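Local coordinates for protein malate dehydrogenase (Naegleria fowleri, PDB 6UM4) that probably catalyses the reversible, NAD-dependent interconversion of malate and oxaloacetate, at residues N244-T249 with M356-R361; R368-S373 with E406-K411. All blocks are in the same frame, centred on the assembly; numbering follows the deposited sequence.

Contact 1: N244-T249 with M356-R361; sequences NITAMT and MAIPSR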
# COMPACT_ATOMS: atom_id res chain seq x y z
N ASN A 244 -5.19 -7.40 25.25
CA ASN A 244 -5.77 -6.76 24.08
C ASN A 244 -5.01 -5.51 23.62
O ASN A 244 -5.44 -4.87 22.66
CB ASN A 244 -7.25 -6.40 24.35
CG ASN A 244 -8.14 -7.63 24.40
OD1 ASN A 244 -7.71 -8.72 24.04
ND2 ASN A 244 -9.36 -7.47 24.86
N ILE A 245 -3.93 -5.14 24.30
CA ILE A 245 -3.08 -4.02 23.91
C ILE A 245 -1.67 -4.55 23.71
O ILE A 245 -1.04 -5.00 24.68
CB ILE A 245 -3.08 -2.91 24.98
CG1 ILE A 245 -4.51 -2.45 25.28
CG2 ILE A 245 -2.18 -1.76 24.56
CD1 ILE A 245 -4.57 -1.36 26.33
N THR A 246 -1.16 -4.50 22.48
CA THR A 246 0.19 -4.97 22.21
C THR A 246 1.01 -3.89 21.52
O THR A 246 0.48 -2.91 20.99
CB THR A 246 0.18 -6.24 21.36
OG1 THR A 246 -0.47 -5.97 20.11
CG2 THR A 246 -0.57 -7.35 22.08
N ALA A 247 2.32 -4.10 21.50
CA ALA A 247 3.23 -3.23 20.79
C ALA A 247 3.85 -4.02 19.62
O ALA A 247 3.93 -5.25 19.68
CB ALA A 247 4.31 -2.70 21.74
N MET A 248 4.25 -3.32 18.56
CA MET A 248 4.63 -3.99 17.32
C MET A 248 6.12 -4.30 17.24
O MET A 248 6.95 -3.38 17.17
CB MET A 248 4.25 -3.15 16.10
CG MET A 248 4.35 -4.00 14.86
SD MET A 248 3.79 -3.18 13.36
CE MET A 248 5.17 -2.03 13.16
N THR A 249 6.47 -5.58 17.21
CA THR A 249 7.81 -6.03 16.84
C THR A 249 7.79 -6.83 15.55
O THR A 249 8.79 -7.47 15.19
CB THR A 249 8.41 -6.88 17.96
OG1 THR A 249 7.48 -7.90 18.30
CG2 THR A 249 8.66 -6.00 19.17
N MET A 356 5.12 -10.64 18.90
CA MET A 356 4.31 -9.54 19.42
C MET A 356 4.89 -9.16 20.77
O MET A 356 5.31 -10.03 21.53
CB MET A 356 2.84 -9.96 19.60
CG MET A 356 2.12 -10.38 18.28
SD MET A 356 0.49 -11.12 18.59
CE MET A 356 -0.51 -9.65 18.90
N ALA A 357 4.92 -7.85 21.07
CA ALA A 357 5.26 -7.35 22.40
C ALA A 357 3.99 -7.33 23.26
O ALA A 357 3.08 -6.54 23.00
CB ALA A 357 5.87 -5.95 22.32
N ILE A 358 3.96 -8.16 24.29
CA ILE A 358 2.71 -8.44 25.01
C ILE A 358 2.95 -8.22 26.50
O ILE A 358 4.10 -8.19 26.96
CB ILE A 358 2.22 -9.88 24.72
CG1 ILE A 358 3.13 -10.89 25.42
CG2 ILE A 358 2.24 -10.17 23.21
CD1 ILE A 358 2.75 -12.34 25.19
N PRO A 359 1.88 -8.03 27.29
CA PRO A 359 2.07 -7.93 28.74
C PRO A 359 2.67 -9.22 29.29
O PRO A 359 2.18 -10.32 29.03
CB PRO A 359 0.65 -7.69 29.29
CG PRO A 359 -0.26 -8.19 28.21
CD PRO A 359 0.47 -7.86 26.92
N SER A 360 3.74 -9.06 30.06
CA SER A 360 4.36 -10.22 30.68
C SER A 360 3.50 -10.73 31.84
O SER A 360 3.20 -9.99 32.79
CB SER A 360 5.75 -9.87 31.17
OG SER A 360 6.28 -10.93 31.94
N ARG A 361 3.08 -11.99 31.75
CA ARG A 361 2.57 -12.74 32.89
C ARG A 361 3.63 -13.68 33.46
O ARG A 361 3.29 -14.73 34.03
CB ARG A 361 1.31 -13.51 32.49
CG ARG A 361 0.19 -12.67 31.85
CD ARG A 361 -0.44 -11.70 32.86
NE ARG A 361 -1.60 -10.98 32.32
CZ ARG A 361 -2.40 -10.17 33.02
NH1 ARG A 361 -2.29 -10.11 34.34
NH2 ARG A 361 -3.41 -9.56 32.43

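Contact 2: R368-S373 with E406-K411; sequences RGIWCS and ELIEEK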
# COMPACT_ATOMS: atom_id res chain seq x y z
N ARG A 368 7.12 -9.30 35.51
CA ARG A 368 5.75 -8.86 35.24
C ARG A 368 5.69 -7.33 35.15
O ARG A 368 6.55 -6.61 35.65
CB ARG A 368 4.81 -9.38 36.34
CG ARG A 368 5.00 -10.88 36.66
CD ARG A 368 4.13 -11.41 37.80
NE ARG A 368 2.77 -11.75 37.35
CZ ARG A 368 2.29 -12.99 37.26
NH1 ARG A 368 1.04 -13.19 36.84
NH2 ARG A 368 3.05 -14.03 37.58
N GLY A 369 4.64 -6.84 34.52
CA GLY A 369 4.44 -5.41 34.45
C GLY A 369 5.14 -4.71 33.30
O GLY A 369 4.97 -3.50 33.14
N ILE A 370 5.95 -5.42 32.51
CA ILE A 370 6.52 -4.84 31.30
C ILE A 370 5.87 -5.52 30.11
O ILE A 370 5.39 -6.66 30.21
CB ILE A 370 8.06 -4.98 31.20
CG1 ILE A 370 8.46 -6.44 31.35
CG2 ILE A 370 8.76 -4.09 32.21
CD1 ILE A 370 9.89 -6.69 30.92
N TRP A 371 5.89 -4.82 28.98
CA TRP A 371 5.52 -5.41 27.71
C TRP A 371 6.79 -5.93 27.04
O TRP A 371 7.79 -5.20 26.94
CB TRP A 371 4.80 -4.41 26.81
CG TRP A 371 3.29 -4.49 26.84
CD1 TRP A 371 2.46 -4.73 25.78
CD2 TRP A 371 2.44 -4.33 27.99
NE1 TRP A 371 1.16 -4.74 26.20
CE2 TRP A 371 1.11 -4.49 27.54
CE3 TRP A 371 2.67 -4.06 29.33
CZ2 TRP A 371 0.00 -4.38 28.41
CZ3 TRP A 371 1.58 -3.97 30.21
CH2 TRP A 371 0.26 -4.14 29.73
N CYS A 372 6.75 -7.18 26.62
CA CYS A 372 7.96 -7.84 26.16
C CYS A 372 7.60 -8.72 24.99
O CYS A 372 6.66 -9.50 25.09
CB CYS A 372 8.57 -8.66 27.29
SG CYS A 372 10.05 -9.54 26.84
N SER A 373 8.38 -8.61 23.91
CA SER A 373 8.16 -9.42 22.73
C SER A 373 8.53 -10.87 23.01
O SER A 373 9.52 -11.16 23.71
CB SER A 373 9.00 -8.87 21.56
OG SER A 373 8.71 -9.50 20.32
N GLU A 406 16.56 -3.11 29.83
CA GLU A 406 16.22 -1.84 29.23
C GLU A 406 14.75 -1.51 29.43
O GLU A 406 14.39 -0.37 29.72
CB GLU A 406 16.54 -1.86 27.74
CG GLU A 406 16.27 -0.54 27.09
CD GLU A 406 16.54 -0.59 25.62
OE1 GLU A 406 15.96 -1.46 24.93
OE2 GLU A 406 17.35 0.23 25.16
N LEU A 407 13.89 -2.52 29.30
CA LEU A 407 12.46 -2.31 29.52
C LEU A 407 12.19 -1.87 30.95
O LEU A 407 11.37 -0.97 31.19
CB LEU A 407 11.70 -3.59 29.20
CG LEU A 407 11.54 -3.95 27.72
CD1 LEU A 407 11.12 -5.41 27.54
CD2 LEU A 407 10.51 -3.02 27.07
N ILE A 408 12.88 -2.47 31.92
CA ILE A 408 12.68 -2.05 33.30
C ILE A 408 13.14 -0.61 33.49
O ILE A 408 12.48 0.18 34.19
CB ILE A 408 13.40 -3.02 34.27
CG1 ILE A 408 12.66 -4.37 34.26
CG2 ILE A 408 13.42 -2.44 35.67
CD1 ILE A 408 13.37 -5.47 34.97
N GLU A 409 14.27 -0.23 32.88
CA GLU A 409 14.74 1.15 33.01
C GLU A 409 13.75 2.11 32.38
O GLU A 409 13.47 3.18 32.93
CB GLU A 409 16.13 1.30 32.39
N GLU A 410 13.18 1.74 31.23
CA GLU A 410 12.17 2.58 30.61
C GLU A 410 10.97 2.76 31.52
O GLU A 410 10.46 3.87 31.69
CB GLU A 410 11.77 1.98 29.27
CG GLU A 410 12.87 2.11 28.21
CD GLU A 410 12.44 1.71 26.80
OE1 GLU A 410 11.22 1.59 26.52
OE2 GLU A 410 13.36 1.49 25.97
N LYS A 411 10.52 1.67 32.16
CA LYS A 411 9.35 1.75 33.03
C LYS A 411 9.59 2.68 34.21
O LYS A 411 8.75 3.53 34.51
CB LYS A 411 8.97 0.36 33.51
CG LYS A 411 7.82 0.33 34.48
CD LYS A 411 7.31 -1.08 34.65
CE LYS A 411 6.29 -1.17 35.77
NZ LYS A 411 4.93 -1.27 35.17

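Contact 1: N244-T249 with M356-R361
A247 and A357 face each other as an antiparallel hydrogen-bonded pair, and two backbone bonds carry the polar side of the contact. A247 N gives its hydrogen to A357 O at 3.0 Å, with an angle of 170° at the hydrogen. The return bond, A357 N to A247 O, measures 3.1 Å. The bridge is single, between the short strands 245-247 and 356-359, whose directions differ by 138°.

The van der Waals contacts come in two kinds. Between methyl groups, A357 CB lies 3.7 Å from A247 CB, and T246 CG2 touches I358 CG2 at 4.1 Å. Between carbon and oxygen, T246 CB sits 3.3 Å from A357 O, and P359 CD rests on I245 O. The M356 chain, bent at chi3 (78°), takes part in both: its CE comes over to both branches of T246, 3.9 Å from OG1 and equally near CG2.

Both threonine hydroxyls find hydrogen bonds outside the two segments: T246 OG1 with H342 NE2 of helix 332-348, T249 OG1 with S373 OG of the next strand.

Strand 245-247 is the last strand of the parallel NAD-binding Rossmann sheet, and 353-359 is an edge strand of an antiparallel sheet in the C-terminal part. The chemistry therefore implies a seam between two sheets whose polar bonds run between backbone atoms: the N-H and C=O of A247 are paired with the C=O and N-H of A357 in a buried place, with methyl groups packed around them, while the threonine hydroxyls are bonded to H342 and S373.

Contact 2: R368-S373 with E406-K411
I370 and L407 meet with their side chains at about a right angle, and L407 is the one to follow. Its CB lies 4.0 Å from I370 CD1. CG, anti to the carbonyl carbon (chi1 -74°), already comes within 4.0 Å of W371 O, and there the chain forks. L407 CD1 does most of the touching: it is 3.4 Å from W371 O, 3.8 Å from I370 CD1 and 4.1 Å from C372 CB. L407 CD2 is 3.5 Å from the same W371 O. Both methyls thus border this carbonyl, which also accepts a hydrogen bond from N227 ND2 of helix 226-235.

This is helix-on-strand packing within the alpha/beta C-terminal domain: helix 394-414, the last of the modelled chain, lies against the start of strand 371-380 and the loop leading into it. One turn after L407, K411 crosses I370 obliquely, its CD near I370 CG2. A bend at chi4 (104°) places K411 NZ 3.0 Å from G369 O, to which it donates a hydrogen bond from 32° out of the carbonyl plane. I408 CG1 makes a looser contact with I370 CG2, toward the exposed side of the helix.

In the fold
From the N terminus, the chain builds the parallel Rossmann sheet and ends it with strand 245-247. Contact 1 then closes a long loop of 106 residues, about half helical, when strand 353-359 returns to that edge. Contact 2 opens only afterwards: strand 371-380 pairs antiparallel with 353-359, and after 32 intervening residues segment 406-411 of helix 394-414 packs against its start. The two loops thus follow in series, neither nested nor crossed. They meet directly where W371 NE1 binds I245 O, probably as a hydrogen bond. Together they tie the Rossmann edge, the C-terminal antiparallel sheet and the last modelled helix.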